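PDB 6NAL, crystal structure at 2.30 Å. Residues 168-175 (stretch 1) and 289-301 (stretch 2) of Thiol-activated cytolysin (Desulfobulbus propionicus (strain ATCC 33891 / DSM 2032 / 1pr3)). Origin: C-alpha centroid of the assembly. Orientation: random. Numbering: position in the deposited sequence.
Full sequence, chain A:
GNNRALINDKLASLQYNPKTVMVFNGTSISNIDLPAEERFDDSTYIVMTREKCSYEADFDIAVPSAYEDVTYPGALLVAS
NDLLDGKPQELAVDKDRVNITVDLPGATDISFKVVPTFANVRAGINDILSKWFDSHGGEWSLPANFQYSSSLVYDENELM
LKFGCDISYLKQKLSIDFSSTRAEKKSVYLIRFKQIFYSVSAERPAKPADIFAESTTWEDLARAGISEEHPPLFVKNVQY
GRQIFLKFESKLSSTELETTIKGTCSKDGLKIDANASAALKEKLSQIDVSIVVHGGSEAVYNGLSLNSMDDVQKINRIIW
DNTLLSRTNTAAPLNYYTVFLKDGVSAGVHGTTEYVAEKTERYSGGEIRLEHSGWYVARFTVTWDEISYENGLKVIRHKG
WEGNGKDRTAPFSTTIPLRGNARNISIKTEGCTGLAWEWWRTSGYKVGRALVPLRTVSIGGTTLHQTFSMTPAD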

ATOM      1  N   SER A 168       7.903 -12.696 -32.496  1.00 72.23           N
ATOM      2  CA  SER A 168       7.270 -13.281 -33.662  1.00 68.40           C
ATOM      3  C   SER A 168       7.065 -14.778 -33.475  1.00 65.45           C
ATOM      4  O   SER A 168       5.960 -15.286 -33.674  1.00 60.54           O
ATOM      5  CB  SER A 168       8.121 -12.993 -34.893  1.00 69.81           C
ATOM      6  OG  SER A 168       7.939 -13.999 -35.874  1.00 78.79           O
ATOM      7  N   TYR A 169       8.126 -15.501 -33.086  1.00 68.12           N
ATOM      8  CA  TYR A 169       8.017 -16.935 -32.803  1.00 65.39           C
ATOM      9  C   TYR A 169       6.994 -17.207 -31.700  1.00 66.00           C
ATOM     10  O   TYR A 169       6.106 -18.064 -31.832  1.00 60.79           O
ATOM     11  CB  TYR A 169       9.395 -17.475 -32.398  1.00 65.84           C
ATOM     12  CG  TYR A 169       9.468 -18.971 -32.102  1.00 66.05           C
ATOM     13  CD1 TYR A 169       9.547 -19.897 -33.136  1.00 61.51           C
ATOM     14  CD2 TYR A 169       9.492 -19.451 -30.782  1.00 64.70           C
ATOM     15  CE1 TYR A 169       9.630 -21.250 -32.880  1.00 66.44           C
ATOM     16  CE2 TYR A 169       9.572 -20.810 -30.516  1.00 62.76           C
ATOM     17  CZ  TYR A 169       9.639 -21.703 -31.566  1.00 65.84           C
ATOM     18  OH  TYR A 169       9.713 -23.050 -31.321  1.00 67.15           O
ATOM     19  N   LEU A 170       7.098 -16.467 -30.605  1.00 67.12           N
ATOM     20  CA  LEU A 170       6.272 -16.750 -29.447  1.00 67.58           C
ATOM     21  C   LEU A 170       4.824 -16.393 -29.706  1.00 67.98           C
ATOM     22  O   LEU A 170       3.935 -16.958 -29.068  1.00 64.89           O
ATOM     23  CB  LEU A 170       6.787 -15.978 -28.245  1.00 71.47           C
ATOM     24  CG  LEU A 170       6.420 -16.513 -26.874  1.00 73.02           C
ATOM     25  CD1 LEU A 170       7.238 -17.735 -26.605  1.00 72.33           C
ATOM     26  CD2 LEU A 170       6.679 -15.416 -25.860  1.00 69.90           C
ATOM     27  N   LYS A 171       4.566 -15.442 -30.614  1.00 69.93           N
ATOM     28  CA  LYS A 171       3.186 -15.126 -30.972  1.00 69.33           C
ATOM     29  C   LYS A 171       2.563 -16.268 -31.757  1.00 74.51           C
ATOM     30  O   LYS A 171       1.394 -16.628 -31.515  1.00 70.40           O
ATOM     31  CB  LYS A 171       3.128 -13.786 -31.732  1.00 70.87           C
ATOM     32  CG  LYS A 171       3.039 -12.599 -30.703  1.00 81.23           C
ATOM     33  CD  LYS A 171       2.378 -11.358 -31.328  1.00 85.33           C
ATOM     34  CE  LYS A 171       3.132 -10.887 -32.561  1.00104.98           C
ATOM     35  NZ  LYS A 171       2.417  -9.789 -33.286  1.00 88.38           N
ATOM     36  N   GLN A 172       3.317 -16.827 -32.720  1.00 63.69           N
ATOM     37  CA  GLN A 172       2.864 -18.017 -33.426  1.00 67.76           C
ATOM     38  C   GLN A 172       2.480 -19.119 -32.446  1.00 63.62           C
ATOM     39  O   GLN A 172       1.336 -19.589 -32.430  1.00 65.73           O
ATOM     40  CB  GLN A 172       3.931 -18.543 -34.405  1.00 69.30           C
ATOM     41  CG  GLN A 172       3.422 -19.688 -35.299  1.00 73.24           C
ATOM     42  CD  GLN A 172       4.400 -20.875 -35.416  1.00 87.83           C
ATOM     43  OE1 GLN A 172       5.599 -20.744 -35.128  1.00 92.13           O
ATOM     44  NE2 GLN A 172       3.883 -22.038 -35.852  1.00 89.55           N
ATOM     45  N   LYS A 173       3.433 -19.553 -31.625  1.00 60.82           N
ATOM     46  CA  LYS A 173       3.299 -20.824 -30.919  1.00 64.72           C
ATOM     47  C   LYS A 173       2.399 -20.708 -29.684  1.00 68.90           C
ATOM     48  O   LYS A 173       1.489 -21.527 -29.489  1.00 59.49           O
ATOM     49  CB  LYS A 173       4.695 -21.333 -30.543  1.00 55.37           C
ATOM     50  CG  LYS A 173       5.665 -21.578 -31.726  1.00 59.34           C
ATOM     51  CD  LYS A 173       5.461 -22.947 -32.415  1.00 63.77           C
ATOM     52  CE  LYS A 173       6.445 -23.180 -33.569  1.00 60.33           C
ATOM     53  NZ  LYS A 173       6.451 -24.607 -34.056  1.00 67.58           N
ATOM     54  N   LEU A 174       2.628 -19.698 -28.839  1.00 71.45           N
ATOM     55  CA  LEU A 174       1.827 -19.539 -27.626  1.00 67.71           C
ATOM     56  C   LEU A 174       0.518 -18.817 -27.880  1.00 68.62           C
ATOM     57  O   LEU A 174      -0.270 -18.648 -26.939  1.00 66.97           O
ATOM     58  CB  LEU A 174       2.576 -18.748 -26.552  1.00 61.26           C
ATOM     59  CG  LEU A 174       3.654 -19.493 -25.775  1.00 53.62           C
ATOM     60  CD1 LEU A 174       4.335 -18.593 -24.776  1.00 55.43           C
ATOM     61  CD2 LEU A 174       3.081 -20.726 -25.096  1.00 52.61           C
ATOM     62  N   SER A 175       0.294 -18.343 -29.103  1.00 71.01           N
ATOM     63  CA  SER A 175      -0.900 -17.573 -29.441  1.00 76.76           C
ATOM     64  C   SER A 175      -1.128 -16.449 -28.418  1.00 73.90           C
ATOM     65  O   SER A 175      -2.023 -16.477 -27.568  1.00 72.49           O
ATOM     66  CB  SER A 175      -2.094 -18.520 -29.554  1.00 76.85           C
ATOM     67  OG  SER A 175      -3.103 -17.965 -30.375  1.00 82.88           O
TER
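Stretch 2 289-301: VSIVVHGGSEAVY

Stretch 2 is a β-hairpin laid across the helix of stretch 1. Strand 289-294 turns through the loop Gly295-Glu298, where both glycines have positive phi, into strand 299-301; the antiparallel pairing is held by Ile291 N to Tyr301 O (2.9 Å), Tyr301 N to Ile291 O (2.8 Å), Val293 N to Ala299 O (2.7 Å) and Ala299 N to Val293 O (3.1 Å). The first strand runs obliquely against the helix, at 129° between N-to-C directions, and the axes approach to 8.9 Å. Leu174 and Ser290 have the nearest CA atoms, 6.4 Å apart. Extended backbone angles alternate the side chains, so Ser290, Val292 and His294 point toward the helix while Ile291 and Val293 point away. Val292 lies at the centre: its CG1 is 3.8 Å from Leu174 CG and 4.1 Å from Leu170 CD1, and its CG2 is 4.0 Å from Lys173 CB and 4.2 Å from Tyr169 CE2. Leu174 CD2 also reaches Ser290 CB at 3.8 Å. Toward the turn, the Tyr169 and His294 rings meet obliquely, centroids 4.5 Å apart and planes at 32°. Lys173 spans to the second strand, its CD 3.8 Å from Val300 CG1, and its NZ forms a salt bridge with Glu298 OE1 at 3.1 Å. The same carboxylate oxygen, Glu298 OE1, accepts a weak hydrogen bond from Tyr169 OH at 3.4 Å.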

ATOM      1  N   VAL A 289      -3.170 -23.151 -19.157  1.00 55.79           N
ATOM      2  CA  VAL A 289      -1.723 -23.282 -19.313  1.00 53.36           C
ATOM      3  C   VAL A 289      -1.385 -23.573 -20.772  1.00 46.07           C
ATOM      4  O   VAL A 289      -2.051 -24.375 -21.431  1.00 47.57           O
ATOM      5  CB  VAL A 289      -1.158 -24.389 -18.402  1.00 45.82           C
ATOM      6  CG1 VAL A 289       0.364 -24.361 -18.441  1.00 47.67           C
ATOM      7  CG2 VAL A 289      -1.692 -24.257 -16.993  1.00 52.91           C
ATOM      8  N   SER A 290      -0.354 -22.909 -21.272  1.00 45.25           N
ATOM      9  CA  SER A 290       0.188 -23.153 -22.596  1.00 43.25           C
ATOM     10  C   SER A 290       1.682 -23.265 -22.438  1.00 38.74           C
ATOM     11  O   SER A 290       2.256 -22.580 -21.606  1.00 37.43           O
ATOM     12  CB  SER A 290      -0.133 -22.052 -23.552  1.00 39.37           C
ATOM     13  OG  SER A 290      -1.515 -22.089 -23.807  1.00 59.75           O
ATOM     14  N   ILE A 291       2.302 -24.106 -23.248  1.00 44.57           N
ATOM     15  CA  ILE A 291       3.727 -24.384 -23.133  1.00 39.45           C
ATOM     16  C   ILE A 291       4.351 -24.540 -24.500  1.00 32.75           C
ATOM     17  O   ILE A 291       3.823 -25.227 -25.379  1.00 36.56           O
ATOM     18  CB  ILE A 291       3.997 -25.655 -22.323  1.00 38.70           C
ATOM     19  CG1 ILE A 291       3.391 -25.499 -20.944  1.00 41.66           C
ATOM     20  CG2 ILE A 291       5.446 -25.898 -22.279  1.00 33.29           C
ATOM     21  CD1 ILE A 291       3.587 -26.737 -20.121  1.00 48.20           C
ATOM     22  N   VAL A 292       5.511 -23.949 -24.658  1.00 32.37           N
ATOM     23  CA  VAL A 292       6.287 -24.128 -25.856  1.00 33.40           C
ATOM     24  C   VAL A 292       7.700 -24.503 -25.446  1.00 37.67           C
ATOM     25  O   VAL A 292       8.292 -23.902 -24.541  1.00 33.42           O
ATOM     26  CB  VAL A 292       6.261 -22.874 -26.754  1.00 38.49           C
ATOM     27  CG1 VAL A 292       6.700 -21.721 -25.999  1.00 44.00           C
ATOM     28  CG2 VAL A 292       7.160 -23.041 -27.944  1.00 40.73           C
ATOM     29  N   VAL A 293       8.239 -25.497 -26.136  1.00 31.78           N
ATOM     30  CA  VAL A 293       9.562 -26.019 -25.874  1.00 30.86           C
ATOM     31  C   VAL A 293      10.373 -25.897 -27.167  1.00 33.58           C
ATOM     32  O   VAL A 293       9.926 -26.340 -28.226  1.00 37.05           O
ATOM     33  CB  VAL A 293       9.486 -27.477 -25.386  1.00 31.78           C
ATOM     34  CG1 VAL A 293      10.907 -28.079 -25.404  1.00 34.85           C
ATOM     35  CG2 VAL A 293       8.826 -27.582 -23.979  1.00 39.42           C
ATOM     36  N   HIS A 294      11.573 -25.345 -27.074  1.00 36.34           N
ATOM     37  CA  HIS A 294      12.340 -24.922 -28.249  1.00 41.84           C
ATOM     38  C   HIS A 294      13.806 -25.274 -28.001  1.00 37.43           C
ATOM     39  O   HIS A 294      14.366 -24.887 -26.968  1.00 36.79           O
ATOM     40  CB  HIS A 294      12.110 -23.416 -28.467  1.00 47.01           C
ATOM     41  CG  HIS A 294      12.795 -22.846 -29.664  1.00 56.20           C
ATOM     42  ND1 HIS A 294      13.337 -21.574 -29.678  1.00 62.63           N
ATOM     43  CD2 HIS A 294      13.013 -23.363 -30.888  1.00 50.62           C
ATOM     44  CE1 HIS A 294      13.885 -21.349 -30.855  1.00 59.79           C
ATOM     45  NE2 HIS A 294      13.714 -22.424 -31.603  1.00 63.10           N
ATOM     46  N   GLY A 295      14.399 -26.062 -28.896  1.00 36.27           N
ATOM     47  CA  GLY A 295      15.775 -26.480 -28.736  1.00 41.65           C
ATOM     48  C   GLY A 295      15.874 -27.833 -28.055  1.00 48.59           C
ATOM     49  O   GLY A 295      15.290 -28.040 -26.988  1.00 49.29           O
ATOM     50  N   GLY A 296      16.642 -28.749 -28.630  1.00 47.41           N
ATOM     51  CA  GLY A 296      16.482 -30.170 -28.291  1.00 60.65           C
ATOM     52  C   GLY A 296      15.218 -30.715 -28.944  1.00 56.37           C
ATOM     53  O   GLY A 296      14.977 -30.492 -30.165  1.00 71.19           O
ATOM     54  N   SER A 297      14.424 -31.469 -28.189  1.00 61.60           N
ATOM     55  CA  SER A 297      12.988 -31.542 -28.445  1.00 65.22           C
ATOM     56  C   SER A 297      12.381 -30.263 -29.023  1.00 60.62           C
ATOM     57  O   SER A 297      12.878 -29.150 -28.727  1.00 57.61           O
ATOM     58  CB  SER A 297      12.310 -31.862 -27.108  1.00 66.77           C
ATOM     59  OG  SER A 297      12.299 -30.707 -26.281  1.00 62.43           O
ATOM     60  N   GLU A 298      11.209 -30.379 -29.673  1.00 51.60           N
ATOM     61  CA  GLU A 298      10.452 -29.199 -30.046  1.00 47.41           C
ATOM     62  C   GLU A 298       9.023 -29.606 -29.812  1.00 45.67           C
ATOM     63  O   GLU A 298       8.599 -30.620 -30.354  1.00 44.19           O
ATOM     64  CB  GLU A 298      10.596 -28.693 -31.478  1.00 45.89           C
ATOM     65  CG  GLU A 298       9.745 -27.389 -31.663  1.00 67.32           C
ATOM     66  CD  GLU A 298       9.518 -26.953 -33.124  1.00 84.97           C
ATOM     67  OE1 GLU A 298       9.300 -25.718 -33.372  1.00 86.91           O
ATOM     68  OE2 GLU A 298       9.509 -27.851 -34.012  1.00 81.28           O
ATOM     69  N   ALA A 299       8.307 -28.880 -28.951  1.00 48.17           N
ATOM     70  CA  ALA A 299       6.920 -29.235 -28.664  1.00 42.29           C
ATOM     71  C   ALA A 299       6.138 -27.994 -28.303  1.00 29.19           C
ATOM     72  O   ALA A 299       6.703 -27.012 -27.827  1.00 41.80           O
ATOM     73  CB  ALA A 299       6.802 -30.239 -27.513  1.00 37.15           C
ATOM     74  N   VAL A 300       4.828 -28.022 -28.548  1.00 35.49           N
ATOM     75  CA  VAL A 300       3.923 -27.055 -27.935  1.00 28.84           C
ATOM     76  C   VAL A 300       2.744 -27.821 -27.388  1.00 37.70           C
ATOM     77  O   VAL A 300       2.315 -28.808 -27.990  1.00 32.21           O
ATOM     78  CB  VAL A 300       3.431 -25.905 -28.853  1.00 47.23           C
ATOM     79  CG1 VAL A 300       4.658 -25.402 -29.670  1.00 47.61           C
ATOM     80  CG2 VAL A 300       2.379 -26.310 -29.725  1.00 53.66           C
ATOM     81  N   TYR A 301       2.239 -27.372 -26.230  1.00 33.26           N
ATOM     82  CA  TYR A 301       1.041 -27.910 -25.597  1.00 35.45           C
ATOM     83  C   TYR A 301       0.076 -26.769 -25.246  1.00 41.54           C
ATOM     84  O   TYR A 301       0.505 -25.679 -24.864  1.00 37.93           O
ATOM     85  CB  TYR A 301       1.379 -28.675 -24.307  1.00 29.67           C
ATOM     86  CG  TYR A 301       2.557 -29.629 -24.371  1.00 32.16           C
ATOM     87  CD1 TYR A 301       3.830 -29.139 -24.403  1.00 32.21           C
ATOM     88  CD2 TYR A 301       2.382 -31.016 -24.374  1.00 35.19           C
ATOM     89  CE1 TYR A 301       4.884 -29.955 -24.400  1.00 35.86           C
ATOM     90  CE2 TYR A 301       3.450 -31.866 -24.416  1.00 29.19           C
ATOM     91  CZ  TYR A 301       4.703 -31.312 -24.420  1.00 35.84           C
ATOM     92  OH  TYR A 301       5.857 -32.023 -24.484  1.00 44.25           O
TER